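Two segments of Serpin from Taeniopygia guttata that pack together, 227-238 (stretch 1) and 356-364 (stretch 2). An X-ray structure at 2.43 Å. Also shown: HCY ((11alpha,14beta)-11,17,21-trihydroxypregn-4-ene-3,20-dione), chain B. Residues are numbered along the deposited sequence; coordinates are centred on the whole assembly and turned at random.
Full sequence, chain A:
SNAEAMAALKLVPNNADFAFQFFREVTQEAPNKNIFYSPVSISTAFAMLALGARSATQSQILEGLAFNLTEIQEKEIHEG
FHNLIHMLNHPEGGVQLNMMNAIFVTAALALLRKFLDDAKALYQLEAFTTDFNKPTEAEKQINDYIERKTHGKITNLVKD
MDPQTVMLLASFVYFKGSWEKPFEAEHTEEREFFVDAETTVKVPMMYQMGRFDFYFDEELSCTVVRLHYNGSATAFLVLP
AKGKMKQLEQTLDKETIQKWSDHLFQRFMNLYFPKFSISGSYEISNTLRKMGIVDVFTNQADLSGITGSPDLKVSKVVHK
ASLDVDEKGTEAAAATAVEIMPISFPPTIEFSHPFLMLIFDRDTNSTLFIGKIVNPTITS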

ATOM      1  N   LEU A 227      -7.584  -4.825  14.510  1.00 25.71           N
ATOM      2  CA  LEU A 227      -8.503  -3.750  14.875  1.00 25.81           C
ATOM      3  C   LEU A 227      -9.271  -3.389  13.640  1.00 25.88           C
ATOM      4  O   LEU A 227      -8.653  -3.217  12.586  1.00 29.82           O
ATOM      5  CB  LEU A 227      -7.733  -2.508  15.370  1.00 26.23           C
ATOM      6  CG  LEU A 227      -6.963  -2.628  16.696  1.00 26.46           C
ATOM      7  CD1 LEU A 227      -6.505  -1.266  17.211  1.00 23.52           C
ATOM      8  CD2 LEU A 227      -7.871  -3.327  17.709  1.00 25.89           C
ATOM      9  N   HIS A 228     -10.596  -3.300  13.736  1.00 24.24           N
ATOM     10  CA  HIS A 228     -11.374  -2.876  12.579  1.00 26.65           C
ATOM     11  C   HIS A 228     -11.425  -1.383  12.495  1.00 27.09           C
ATOM     12  O   HIS A 228     -11.503  -0.662  13.515  1.00 25.55           O
ATOM     13  CB  HIS A 228     -12.802  -3.405  12.608  1.00 28.53           C
ATOM     14  CG  HIS A 228     -12.883  -4.882  12.436  1.00 32.28           C
ATOM     15  ND1 HIS A 228     -12.233  -5.548  11.412  1.00 34.75           N
ATOM     16  CD2 HIS A 228     -13.534  -5.822  13.145  1.00 30.49           C
ATOM     17  CE1 HIS A 228     -12.474  -6.842  11.511  1.00 33.15           C
ATOM     18  NE2 HIS A 228     -13.267  -7.031  12.548  1.00 33.80           N
ATOM     19  N   TYR A 229     -11.398  -0.927  11.255  1.00 26.36           N
ATOM     20  CA  TYR A 229     -11.898   0.409  10.935  1.00 26.51           C
ATOM     21  C   TYR A 229     -13.430   0.400  10.722  1.00 28.28           C
ATOM     22  O   TYR A 229     -14.039  -0.644  10.339  1.00 27.92           O
ATOM     23  CB  TYR A 229     -11.195   0.914   9.698  1.00 23.42           C
ATOM     24  CG  TYR A 229      -9.730   1.303   9.886  1.00 22.97           C
ATOM     25  CD1 TYR A 229      -9.365   2.390  10.699  1.00 22.83           C
ATOM     26  CD2 TYR A 229      -8.705   0.585   9.232  1.00 22.07           C
ATOM     27  CE1 TYR A 229      -8.027   2.764  10.834  1.00 22.94           C
ATOM     28  CE2 TYR A 229      -7.367   0.926   9.375  1.00 21.82           C
ATOM     29  CZ  TYR A 229      -7.040   2.032  10.144  1.00 23.59           C
ATOM     30  OH  TYR A 229      -5.723   2.394  10.257  1.00 25.08           O
ATOM     31  N   ASN A 230     -14.051   1.552  10.963  1.00 30.28           N
ATOM     32  CA  ASN A 230     -15.408   1.807  10.442  1.00 34.81           C
ATOM     33  C   ASN A 230     -15.363   1.625   8.959  1.00 32.55           C
ATOM     34  O   ASN A 230     -14.404   2.063   8.307  1.00 34.94           O
ATOM     35  CB  ASN A 230     -15.863   3.228  10.748  1.00 36.91           C
ATOM     36  CG  ASN A 230     -16.276   3.384  12.183  1.00 46.53           C
ATOM     37  OD1 ASN A 230     -16.053   4.443  12.790  1.00 57.13           O
ATOM     38  ND2 ASN A 230     -16.867   2.312  12.768  1.00 51.19           N
ATOM     39  N   GLY A 231     -16.375   0.988   8.417  1.00 28.66           N
ATOM     40  CA  GLY A 231     -16.348   0.692   7.004  1.00 28.53           C
ATOM     41  C   GLY A 231     -15.862  -0.722   6.871  1.00 31.40           C
ATOM     42  O   GLY A 231     -16.195  -1.573   7.667  1.00 38.52           O
ATOM     43  N   SER A 232     -15.081  -1.003   5.861  1.00 31.31           N
ATOM     44  CA  SER A 232     -14.680  -2.382   5.629  1.00 28.59           C
ATOM     45  C   SER A 232     -13.160  -2.625   5.793  1.00 26.95           C
ATOM     46  O   SER A 232     -12.746  -3.781   5.703  1.00 27.83           O
ATOM     47  CB  SER A 232     -15.141  -2.831   4.247  1.00 28.56           C
ATOM     48  OG  SER A 232     -14.681  -1.885   3.285  1.00 29.50           O
ATOM     49  N   ALA A 233     -12.356  -1.573   5.986  1.00 24.19           N
ATOM     50  CA  ALA A 233     -10.897  -1.720   6.182  1.00 27.89           C
ATOM     51  C   ALA A 233     -10.633  -2.335   7.532  1.00 28.16           C
ATOM     52  O   ALA A 233     -11.407  -2.157   8.433  1.00 36.06           O
ATOM     53  CB  ALA A 233     -10.127  -0.390   6.066  1.00 22.98           C
ATOM     54  N   THR A 234      -9.533  -3.052   7.658  1.00 27.22           N
ATOM     55  CA  THR A 234      -9.120  -3.631   8.921  1.00 25.53           C
ATOM     56  C   THR A 234      -7.594  -3.552   9.050  1.00 22.94           C
ATOM     57  O   THR A 234      -6.888  -3.583   8.042  1.00 22.01           O
ATOM     58  CB  THR A 234      -9.646  -5.098   8.997  1.00 26.29           C
ATOM     59  OG1 THR A 234      -9.534  -5.582  10.339  1.00 27.04           O
ATOM     60  CG2 THR A 234      -8.927  -6.041   7.986  1.00 23.23           C
ATOM     61  N   ALA A 235      -7.085  -3.419  10.273  1.00 21.56           N
ATOM     62  CA  ALA A 235      -5.625  -3.357  10.489  1.00 18.58           C
ATOM     63  C   ALA A 235      -5.093  -4.535  11.313  1.00 18.01           C
ATOM     64  O   ALA A 235      -5.602  -4.785  12.403  1.00 18.28           O
ATOM     65  CB  ALA A 235      -5.263  -2.038  11.113  1.00 16.28           C
ATOM     66  N   PHE A 236      -4.124  -5.282  10.782  1.00 17.85           N
ATOM     67  CA  PHE A 236      -3.346  -6.324  11.550  1.00 20.01           C
ATOM     68  C   PHE A 236      -2.070  -5.706  12.071  1.00 22.05           C
ATOM     69  O   PHE A 236      -1.294  -5.162  11.283  1.00 22.92           O
ATOM     70  CB  PHE A 236      -2.925  -7.497  10.668  1.00 19.03           C
ATOM     71  CG  PHE A 236      -4.059  -8.430  10.306  1.00 20.24           C
ATOM     72  CD1 PHE A 236      -5.217  -7.949   9.596  1.00 19.74           C
ATOM     73  CD2 PHE A 236      -3.978  -9.801  10.619  1.00 19.95           C
ATOM     74  CE1 PHE A 236      -6.267  -8.814   9.234  1.00 20.52           C
ATOM     75  CE2 PHE A 236      -5.030 -10.670  10.262  1.00 21.13           C
ATOM     76  CZ  PHE A 236      -6.163 -10.183   9.563  1.00 20.40           C
ATOM     77  N   LEU A 237      -1.873  -5.744  13.392  1.00 23.88           N
ATOM     78  CA  LEU A 237      -0.729  -5.097  14.026  1.00 23.40           C
ATOM     79  C   LEU A 237       0.099  -6.249  14.533  1.00 27.33           C
ATOM     80  O   LEU A 237      -0.388  -7.051  15.346  1.00 29.83           O
ATOM     81  CB  LEU A 237      -1.198  -4.216  15.161  1.00 22.63           C
ATOM     82  CG  LEU A 237      -2.493  -3.458  14.879  1.00 25.25           C
ATOM     83  CD1 LEU A 237      -3.040  -2.792  16.151  1.00 25.46           C
ATOM     84  CD2 LEU A 237      -2.258  -2.426  13.769  1.00 23.09           C
ATOM     85  N   VAL A 238       1.328  -6.353  14.029  1.00 28.20           N
ATOM     86  CA  VAL A 238       2.160  -7.538  14.228  1.00 28.30           C
ATOM     87  C   VAL A 238       3.405  -7.129  14.972  1.00 28.63           C
ATOM     88  O   VAL A 238       4.210  -6.336  14.481  1.00 33.82           O
ATOM     89  CB  VAL A 238       2.564  -8.180  12.906  1.00 26.91           C
ATOM     90  CG1 VAL A 238       3.359  -9.478  13.141  1.00 25.64           C
ATOM     91  CG2 VAL A 238       1.336  -8.428  12.070  1.00 23.21           C
ATOM     92  N   LEU A 356       4.905  -4.562  12.438  1.00 26.42           N
ATOM     93  CA  LEU A 356       4.252  -4.378  11.176  1.00 24.05           C
ATOM     94  C   LEU A 356       2.842  -3.871  11.373  1.00 27.48           C
ATOM     95  O   LEU A 356       2.161  -4.235  12.369  1.00 25.84           O
ATOM     96  CB  LEU A 356       4.188  -5.684  10.409  1.00 23.81           C
ATOM     97  CG  LEU A 356       5.494  -6.455  10.247  1.00 22.88           C
ATOM     98  CD1 LEU A 356       5.271  -7.592   9.265  1.00 22.09           C
ATOM     99  CD2 LEU A 356       6.604  -5.547   9.760  1.00 23.06           C
ATOM    100  N   MET A 357       2.407  -3.010  10.435  1.00 27.44           N
ATOM    101  CA  MET A 357       0.995  -2.664  10.315  1.00 25.35           C
ATOM    102  C   MET A 357       0.482  -3.005   8.880  1.00 27.09           C
ATOM    103  O   MET A 357       1.014  -2.483   7.855  1.00 28.68           O
ATOM    104  CB  MET A 357       0.766  -1.227  10.685  1.00 23.25           C
ATOM    105  CG  MET A 357      -0.696  -0.884  10.566  1.00 21.76           C
ATOM    106  SD  MET A 357      -0.910   0.732  11.314  1.00 27.91           S
ATOM    107  CE  MET A 357      -2.687   0.936  11.513  1.00 20.89           C
ATOM    108  N   LEU A 358      -0.499  -3.913   8.795  1.00 23.13           N
ATOM    109  CA  LEU A 358      -0.985  -4.357   7.488  1.00 22.13           C
ATOM    110  C   LEU A 358      -2.464  -3.995   7.392  1.00 23.11           C
ATOM    111  O   LEU A 358      -3.273  -4.401   8.248  1.00 24.19           O
ATOM    112  CB  LEU A 358      -0.768  -5.849   7.256  1.00 22.16           C
ATOM    113  CG  LEU A 358       0.556  -6.425   7.775  1.00 23.31           C
ATOM    114  CD1 LEU A 358       0.529  -7.934   7.654  1.00 22.16           C
ATOM    115  CD2 LEU A 358       1.752  -5.844   7.034  1.00 22.35           C
ATOM    116  N   ILE A 359      -2.819  -3.194   6.385  1.00 20.55           N
ATOM    117  CA  ILE A 359      -4.185  -2.700   6.303  1.00 19.30           C
ATOM    118  C   ILE A 359      -4.813  -3.329   5.114  1.00 18.68           C
ATOM    119  O   ILE A 359      -4.245  -3.270   4.036  1.00 19.95           O
ATOM    120  CB  ILE A 359      -4.227  -1.190   6.234  1.00 18.02           C
ATOM    121  CG1 ILE A 359      -3.507  -0.619   7.481  1.00 17.30           C
ATOM    122  CG2 ILE A 359      -5.657  -0.725   6.105  1.00 17.56           C
ATOM    123  CD1 ILE A 359      -3.200   0.881   7.480  1.00 14.96           C
ATOM    124  N   PHE A 360      -5.962  -3.958   5.325  1.00 19.36           N
ATOM    125  CA  PHE A 360      -6.698  -4.648   4.254  1.00 22.63           C
ATOM    126  C   PHE A 360      -8.133  -4.104   4.095  1.00 26.07           C
ATOM    127  O   PHE A 360      -8.730  -3.507   5.063  1.00 25.45           O
ATOM    128  CB  PHE A 360      -6.825  -6.149   4.507  1.00 22.66           C
ATOM    129  CG  PHE A 360      -5.521  -6.856   4.787  1.00 24.29           C
ATOM    130  CD1 PHE A 360      -5.029  -6.962   6.116  1.00 22.31           C
ATOM    131  CD2 PHE A 360      -4.784  -7.435   3.740  1.00 23.45           C
ATOM    132  CE1 PHE A 360      -3.838  -7.615   6.390  1.00 21.61           C
ATOM    133  CE2 PHE A 360      -3.595  -8.089   4.024  1.00 23.67           C
ATOM    134  CZ  PHE A 360      -3.124  -8.186   5.350  1.00 22.59           C
ATOM    135  N   ASP A 361      -8.696  -4.334   2.898  1.00 24.74           N
ATOM    136  CA  ASP A 361     -10.144  -4.200   2.737  1.00 28.03           C
ATOM    137  C   ASP A 361     -10.870  -5.566   2.840  1.00 26.53           C
ATOM    138  O   ASP A 361     -10.551  -6.465   2.055  1.00 28.05           O
ATOM    139  CB  ASP A 361     -10.481  -3.471   1.431  1.00 30.80           C
ATOM    140  CG  ASP A 361     -11.990  -3.348   1.192  1.00 36.66           C
ATOM    141  OD1 ASP A 361     -12.762  -3.229   2.195  1.00 35.22           O
ATOM    142  OD2 ASP A 361     -12.401  -3.394  -0.012  1.00 40.00           O
ATOM    143  N   ARG A 362     -11.830  -5.690   3.777  1.00 24.93           N
ATOM    144  CA  ARG A 362     -12.640  -6.911   3.954  1.00 27.16           C
ATOM    145  C   ARG A 362     -13.660  -7.184   2.841  1.00 28.08           C
ATOM    146  O   ARG A 362     -13.953  -8.350   2.596  1.00 30.00           O
ATOM    147  CB  ARG A 362     -13.339  -6.990   5.313  1.00 27.74           C
ATOM    148  CG  ARG A 362     -12.439  -7.125   6.523  1.00 28.07           C
ATOM    149  CD  ARG A 362     -13.269  -6.841   7.770  1.00 30.20           C
ATOM    150  NE  ARG A 362     -13.354  -5.397   8.005  1.00 34.01           N
ATOM    151  CZ  ARG A 362     -14.109  -4.814   8.940  1.00 36.59           C
ATOM    152  NH1 ARG A 362     -14.886  -5.587   9.717  1.00 33.61           N
ATOM    153  NH2 ARG A 362     -14.103  -3.461   9.081  1.00 30.82           N
ATOM    154  N   ASP A 363     -14.167  -6.140   2.165  1.00 30.07           N
ATOM    155  CA  ASP A 363     -15.030  -6.279   0.960  1.00 29.45           C
ATOM    156  C   ASP A 363     -14.361  -6.782  -0.305  1.00 32.02           C
ATOM    157  O   ASP A 363     -14.996  -7.466  -1.102  1.00 35.41           O
ATOM    158  CB  ASP A 363     -15.721  -4.988   0.621  1.00 33.16           C
ATOM    159  CG  ASP A 363     -16.767  -4.613   1.637  1.00 39.70           C
ATOM    160  OD1 ASP A 363     -17.262  -5.477   2.432  1.00 43.33           O
ATOM    161  OD2 ASP A 363     -17.078  -3.419   1.662  1.00 43.13           O
ATOM    162  N   THR A 364     -13.080  -6.500  -0.494  1.00 31.76           N
ATOM    163  CA  THR A 364     -12.385  -7.000  -1.699  1.00 28.44           C
ATOM    164  C   THR A 364     -11.218  -7.913  -1.382  1.00 27.79           C
ATOM    165  O   THR A 364     -10.511  -8.362  -2.302  1.00 25.97           O
ATOM    166  CB  THR A 364     -11.819  -5.831  -2.500  1.00 27.81           C
ATOM    167  OG1 THR A 364     -11.010  -5.018  -1.620  1.00 29.20           O
ATOM    168  CG2 THR A 364     -12.926  -5.002  -3.102  1.00 28.82           C
TER
HETATM  169  C1  HCY B 501      -6.583 -15.280   2.113  1.00 32.05           C
HETATM  170  C2  HCY B 501      -5.847 -16.079   1.041  1.00 35.05           C
HETATM  171  C3  HCY B 501      -5.524 -15.236  -0.171  1.00 37.34           C
HETATM  172  C4  HCY B 501      -5.614 -13.757  -0.111  1.00 33.61           C
HETATM  173  C5  HCY B 501      -5.646 -13.144   1.078  1.00 31.94           C
HETATM  174  C6  HCY B 501      -5.268 -11.681   1.160  1.00 32.07           C
HETATM  175  C7  HCY B 501      -6.316 -10.907   1.992  1.00 32.96           C
HETATM  176  C8  HCY B 501      -6.788 -11.588   3.282  1.00 28.27           C
HETATM  177  C9  HCY B 501      -7.193 -13.049   2.992  1.00 31.71           C
HETATM  178  C10 HCY B 501      -6.049 -13.871   2.356  1.00 33.16           C
HETATM  179  C12 HCY B 501      -9.044 -12.899   4.871  1.00 29.51           C
HETATM  180  C11 HCY B 501      -7.973 -13.753   4.157  1.00 33.73           C
HETATM  181  C13 HCY B 501      -8.534 -11.456   5.164  1.00 32.16           C
HETATM  182  C14 HCY B 501      -7.985 -10.868   3.862  1.00 27.26           C
HETATM  183  C15 HCY B 501      -7.973  -9.375   4.084  1.00 28.51           C
HETATM  184  C16 HCY B 501      -9.169  -9.087   4.982  1.00 30.90           C
HETATM  185  C17 HCY B 501      -9.670 -10.457   5.506  1.00 35.05           C
HETATM  186  C18 HCY B 501      -7.481 -11.394   6.309  1.00 28.93           C
HETATM  187  C19 HCY B 501      -4.760 -13.962   3.201  1.00 35.00           C
HETATM  188  C20 HCY B 501     -10.098 -10.413   6.961  1.00 38.23           C
HETATM  189  C21 HCY B 501     -11.241 -11.277   7.453  1.00 37.33           C
HETATM  190  O1  HCY B 501      -5.125 -15.786  -1.178  1.00 41.86           O
HETATM  191  O2  HCY B 501      -6.948 -14.085   5.099  1.00 37.22           O
HETATM  192  O3  HCY B 501     -10.892 -10.811   4.820  1.00 37.09           O
HETATM  193  O4  HCY B 501      -9.528  -9.685   7.760  1.00 40.15           O
HETATM  194  O5  HCY B 501     -10.804 -11.701   8.743  1.00 45.83           O

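The strongest polar contacts gather at one end of this contact, where the loop ahead of strand 233-238 meets the residues that close strand 356-361. Ser232 OG donates to Asp361 OD1 at 2.6 Å, a short bond from a hydroxyl to a carboxylate. The same carboxylate also organises its own chain: Thr364 OG1 donates to Asp361 OD2 at 2.7 Å, so one aspartate ties the turn after its strand to the loop of the other stretch.

Arg362 has more of its surface covered by the other stretch than any other residue here, and its backbone and side chain work together. Ser232 O accepts from both Arg362 N and Arg362 NE, each at 2.9 Å, and Arg362 NH2 donates to Ala233 O at 3.1 Å. A guanidinium suits this place because it can offer several N-H groups to carbonyls that a turn leaves clustered. Its flat face is used as well: it stacks on the His228 ring, centres 3.7 Å apart and planes 6° from parallel. His228 is steadied in turn by a hydrogen bond between His228 ND1 and Thr234 OG1, 2.9 Å. Gly231, at phi 97° and psi -143°, supplies a backbone shape in which a CB would jam against the preceding carbonyl.

Beyond this end the strands run antiparallel, their directions 155° apart. Three residue pairs carry the ladder, each with two bonds: Thr234 N to Phe360 O (2.8 Å) and Phe360 N to Thr234 O (2.9 Å); Phe236 N to Leu358 O (2.8 Å) and Leu358 N to Phe236 O (2.9 Å); Val238 N to Leu356 O and Leu356 N to Val238 O (both 2.8 Å). Non-hydrogen-bonded pairs alternate with them, beginning with Ala233 and Asp361, and there CA-H groups approach the same carbonyls, as in Ala233 CA to Phe360 O at 3.0 Å.

The alternation sorts the side chains. On one face, Ala233, Ala235 and Leu237 pair with Asp361, Ile359 and Met357. The small alanines sit beside long neighbours: Ala235 CB meets Met357 CE at 4.0 Å. On the same side Tyr229 CE2 reaches Ile359 CG2 at 4.0 Å.

The other face carries Thr234, Phe236 and Val238 with Phe360, Leu358 and Leu356. Here Phe360 turns its edge toward the face of Phe236, centroids 5.2 Å apart and planes at 80°, a diagonal contact between successive hydrogen-bonded pairs. Val238 CB and Leu356 CB close to 3.9 Å. This face also meets the steroid: Phe360 CB lies 3.5 Å from HCY C15, and Thr234 CG2 lies 3.7 Å from HCY O4.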